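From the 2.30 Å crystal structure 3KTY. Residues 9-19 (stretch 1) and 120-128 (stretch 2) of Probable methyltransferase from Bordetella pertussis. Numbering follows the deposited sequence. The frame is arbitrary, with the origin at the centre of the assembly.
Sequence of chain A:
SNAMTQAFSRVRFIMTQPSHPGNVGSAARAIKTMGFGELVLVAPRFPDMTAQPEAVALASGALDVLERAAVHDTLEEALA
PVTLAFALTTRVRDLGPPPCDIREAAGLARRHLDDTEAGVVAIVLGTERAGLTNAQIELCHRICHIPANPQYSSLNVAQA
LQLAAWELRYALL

Stretch 1 9-19: SRVRFIMTQPS
Stretch 2 120-128: VVAIVLGTE

Strands 11-16 and 121-125 lie side by side as parallel neighbours in a sheet, their N-to-C directions 19° apart and their axes approaching to 4.6 Å. Both backbones are extended, with phi between -95 and -129° and psi between 115 and 143°. Val-11 pairs with Val-121, and the register continues without a bulge to Met-15 opposite Leu-125 (CA to CA 4.6–5.0 Å).

Even-numbered residues of the first stretch, from loop residue Arg-10 to Thr-16, make the hydrogen bonds. Arg-10 O accepts from Val-121 N (2.9 Å), and Arg-12 N donates to Val-121 O (2.7 Å). Arg-12 O then receives Ile-123 N (2.9 Å), and Ile-14 N reaches Ile-123 O (2.8 Å). Finally Ile-14 O takes Leu-125 N (2.8 Å), while Thr-16 N closes the ladder on Leu-125 O (2.7 Å). The same carbonyl oxygens also receive CA-H...O contacts, the shortest from Ala-122 CA to Arg-12 O (3.1 Å).

Val-11 (t), Phe-13 and selenomethionine Met-15 (m, t, p) share one face with Val-121 (t), Ile-123 and Leu-125 (chi1 m, chi2 89°). Phe-13 (chi1 m, chi2 -100°) brings CD1 to 4.0 Å from CB of Ile-123 (m, m); these buried apolar groups suit a face without polar partners across the pair.

On the other face, the small Ala-122 leaves room beside its methyl: Ile-14 (m, t) extends CD1 to 4.0 Å from Ala-122 CB. Ile-14 CB lies 4.5 Å from CG2 of Val-124 (t). Toward the N-terminal end of the pair, Arg-12 (chi1 -81°, chi2 128°, chi3 105°, chi4 117°) brings CD to 3.4 Å from CG1 of Val-120 (t), a tight contact.

At the end of the ladder, Thr-16 (p) places OG1 3.4 Å from Gly-126 CA. Thr-127 (p), though poorly ordered, points toward the first stretch, its CG2 4.1 Å from Pro-18 CA. Between them the stretches bury 736 Å², both sides summed.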

# COMPACT_ATOMS: atom_id res chain seq x y z
N SER A 9 14.06 13.82 -1.85
CA SER A 9 15.39 13.19 -1.92
C SER A 9 15.98 13.01 -0.53
O SER A 9 16.98 12.34 -0.36
CB SER A 9 16.33 14.03 -2.76
OG SER A 9 16.58 15.26 -2.10
N ARG A 10 15.31 13.59 0.47
CA ARG A 10 15.81 13.61 1.84
C ARG A 10 15.19 12.55 2.72
O ARG A 10 15.36 12.53 3.95
CB ARG A 10 15.59 14.99 2.45
CG ARG A 10 16.46 16.05 1.80
CD ARG A 10 15.92 17.40 2.16
NE ARG A 10 15.96 17.63 3.60
CZ ARG A 10 15.45 18.70 4.18
NH1 ARG A 10 15.54 18.86 5.50
NH2 ARG A 10 14.86 19.63 3.43
N VAL A 11 14.46 11.64 2.05
CA VAL A 11 13.92 10.48 2.71
C VAL A 11 14.59 9.21 2.21
O VAL A 11 14.73 9.01 1.00
CB VAL A 11 12.35 10.38 2.50
CG1 VAL A 11 11.83 9.07 3.03
CG2 VAL A 11 11.61 11.58 3.19
N ARG A 12 14.93 8.31 3.13
CA ARG A 12 15.59 7.05 2.76
C ARG A 12 14.90 5.86 3.33
O ARG A 12 14.47 5.90 4.48
CB ARG A 12 17.00 7.01 3.33
CG ARG A 12 17.89 7.77 2.48
CD ARG A 12 18.62 8.72 3.29
NE ARG A 12 19.95 8.22 3.46
CZ ARG A 12 21.03 8.83 3.02
NH1 ARG A 12 20.96 9.99 2.39
NH2 ARG A 12 22.17 8.25 3.22
N PHE A 13 14.86 4.77 2.55
CA PHE A 13 14.27 3.51 3.01
C PHE A 13 15.32 2.42 3.11
O PHE A 13 15.96 2.05 2.14
CB PHE A 13 13.14 3.05 2.08
CG PHE A 13 12.05 4.08 1.91
CD1 PHE A 13 10.86 3.98 2.61
CD2 PHE A 13 12.24 5.17 1.09
CE1 PHE A 13 9.87 4.94 2.48
CE2 PHE A 13 11.26 6.12 0.94
CZ PHE A 13 10.08 6.01 1.64
N ILE A 14 15.46 1.91 4.32
CA ILE A 14 16.48 0.96 4.66
C ILE A 14 15.95 -0.43 4.95
O ILE A 14 15.24 -0.64 5.92
CB ILE A 14 17.32 1.48 5.84
CG1 ILE A 14 17.80 2.89 5.49
CG2 ILE A 14 18.52 0.51 6.10
CD1 ILE A 14 18.70 3.52 6.54
N MSE A 15 16.32 -1.38 4.10
CA MSE A 15 15.96 -2.77 4.32
C MSE A 15 17.10 -3.56 4.96
O MSE A 15 18.18 -3.67 4.39
CB MSE A 15 15.64 -3.44 2.99
CG MSE A 15 14.38 -2.94 2.29
SE MSE A 15 14.38 -3.71 0.49
CE MSE A 15 13.61 -5.51 0.88
N THR A 16 16.86 -4.12 6.14
CA THR A 16 17.90 -4.94 6.75
C THR A 16 17.80 -6.46 6.48
O THR A 16 16.74 -7.08 6.60
CB THR A 16 18.00 -4.71 8.26
OG1 THR A 16 16.85 -5.26 8.89
CG2 THR A 16 18.14 -3.23 8.58
N GLN A 17 18.94 -7.05 6.13
CA GLN A 17 19.02 -8.47 5.87
C GLN A 17 18.09 -8.95 4.75
O GLN A 17 17.60 -10.07 4.82
CB GLN A 17 18.73 -9.26 7.15
CG GLN A 17 19.93 -9.49 8.02
CD GLN A 17 20.06 -8.47 9.12
OE1 GLN A 17 20.84 -7.52 9.03
NE2 GLN A 17 19.30 -8.67 10.19
N PRO A 18 17.85 -8.12 3.72
CA PRO A 18 16.97 -8.62 2.66
C PRO A 18 17.45 -9.98 2.23
O PRO A 18 18.63 -10.16 1.97
CB PRO A 18 17.19 -7.63 1.51
CG PRO A 18 18.45 -6.90 1.86
CD PRO A 18 18.40 -6.81 3.35
N SER A 19 16.53 -10.92 2.15
CA SER A 19 16.85 -12.31 1.88
C SER A 19 16.45 -12.67 0.46
O SER A 19 17.14 -13.46 -0.19
CB SER A 19 16.12 -13.20 2.90
OG SER A 19 16.30 -14.56 2.60
N VAL A 120 17.63 14.43 7.52
CA VAL A 120 17.44 13.29 6.67
C VAL A 120 16.60 12.33 7.44
O VAL A 120 16.84 12.08 8.62
CB VAL A 120 18.76 12.59 6.34
CG1 VAL A 120 18.47 11.32 5.53
CG2 VAL A 120 19.62 13.52 5.56
N VAL A 121 15.60 11.79 6.76
CA VAL A 121 14.68 10.90 7.44
C VAL A 121 14.86 9.53 6.87
O VAL A 121 14.98 9.35 5.66
CB VAL A 121 13.19 11.36 7.27
CG1 VAL A 121 12.23 10.27 7.74
CG2 VAL A 121 12.95 12.61 8.06
N ALA A 122 14.86 8.55 7.76
CA ALA A 122 14.89 7.18 7.28
C ALA A 122 13.81 6.36 7.91
O ALA A 122 13.49 6.51 9.11
CB ALA A 122 16.29 6.52 7.51
N ILE A 123 13.27 5.49 7.07
CA ILE A 123 12.43 4.39 7.49
C ILE A 123 13.22 3.12 7.43
O ILE A 123 13.78 2.79 6.39
CB ILE A 123 11.26 4.23 6.54
CG1 ILE A 123 10.52 5.57 6.44
CG2 ILE A 123 10.27 3.17 7.09
CD1 ILE A 123 9.97 6.01 7.77
N VAL A 124 13.24 2.38 8.53
CA VAL A 124 14.02 1.15 8.66
C VAL A 124 13.18 -0.11 8.81
O VAL A 124 12.47 -0.28 9.80
CB VAL A 124 14.95 1.25 9.91
CG1 VAL A 124 15.88 0.01 10.03
CG2 VAL A 124 15.77 2.54 9.88
N LEU A 125 13.30 -1.02 7.86
CA LEU A 125 12.56 -2.30 7.88
C LEU A 125 13.41 -3.55 8.01
O LEU A 125 14.43 -3.69 7.33
CB LEU A 125 11.83 -2.49 6.57
CG LEU A 125 10.86 -1.42 6.16
CD1 LEU A 125 11.61 -0.36 5.35
CD2 LEU A 125 9.72 -2.08 5.34
N GLY A 126 12.94 -4.48 8.83
CA GLY A 126 13.48 -5.83 8.85
C GLY A 126 12.80 -6.71 7.81
O GLY A 126 12.14 -6.21 6.93
N THR A 127 12.97 -8.02 7.89
CA THR A 127 12.15 -8.90 7.07
C THR A 127 11.46 -9.92 7.97
O THR A 127 11.84 -10.05 9.14
CB THR A 127 12.97 -9.60 5.97
OG1 THR A 127 13.98 -10.40 6.59
CG2 THR A 127 13.61 -8.57 5.04
N GLU A 128 10.46 -10.61 7.43
CA GLU A 128 9.59 -11.51 8.21
C GLU A 128 10.38 -12.34 9.23
O GLU A 128 10.03 -12.41 10.42
CB GLU A 128 8.81 -12.44 7.27
CG GLU A 128 7.80 -11.73 6.39
CD GLU A 128 7.10 -12.67 5.43
OE1 GLU A 128 7.54 -13.83 5.32
OE2 GLU A 128 6.12 -12.24 4.78
O HOH W 1 15.75 -8.23 9.74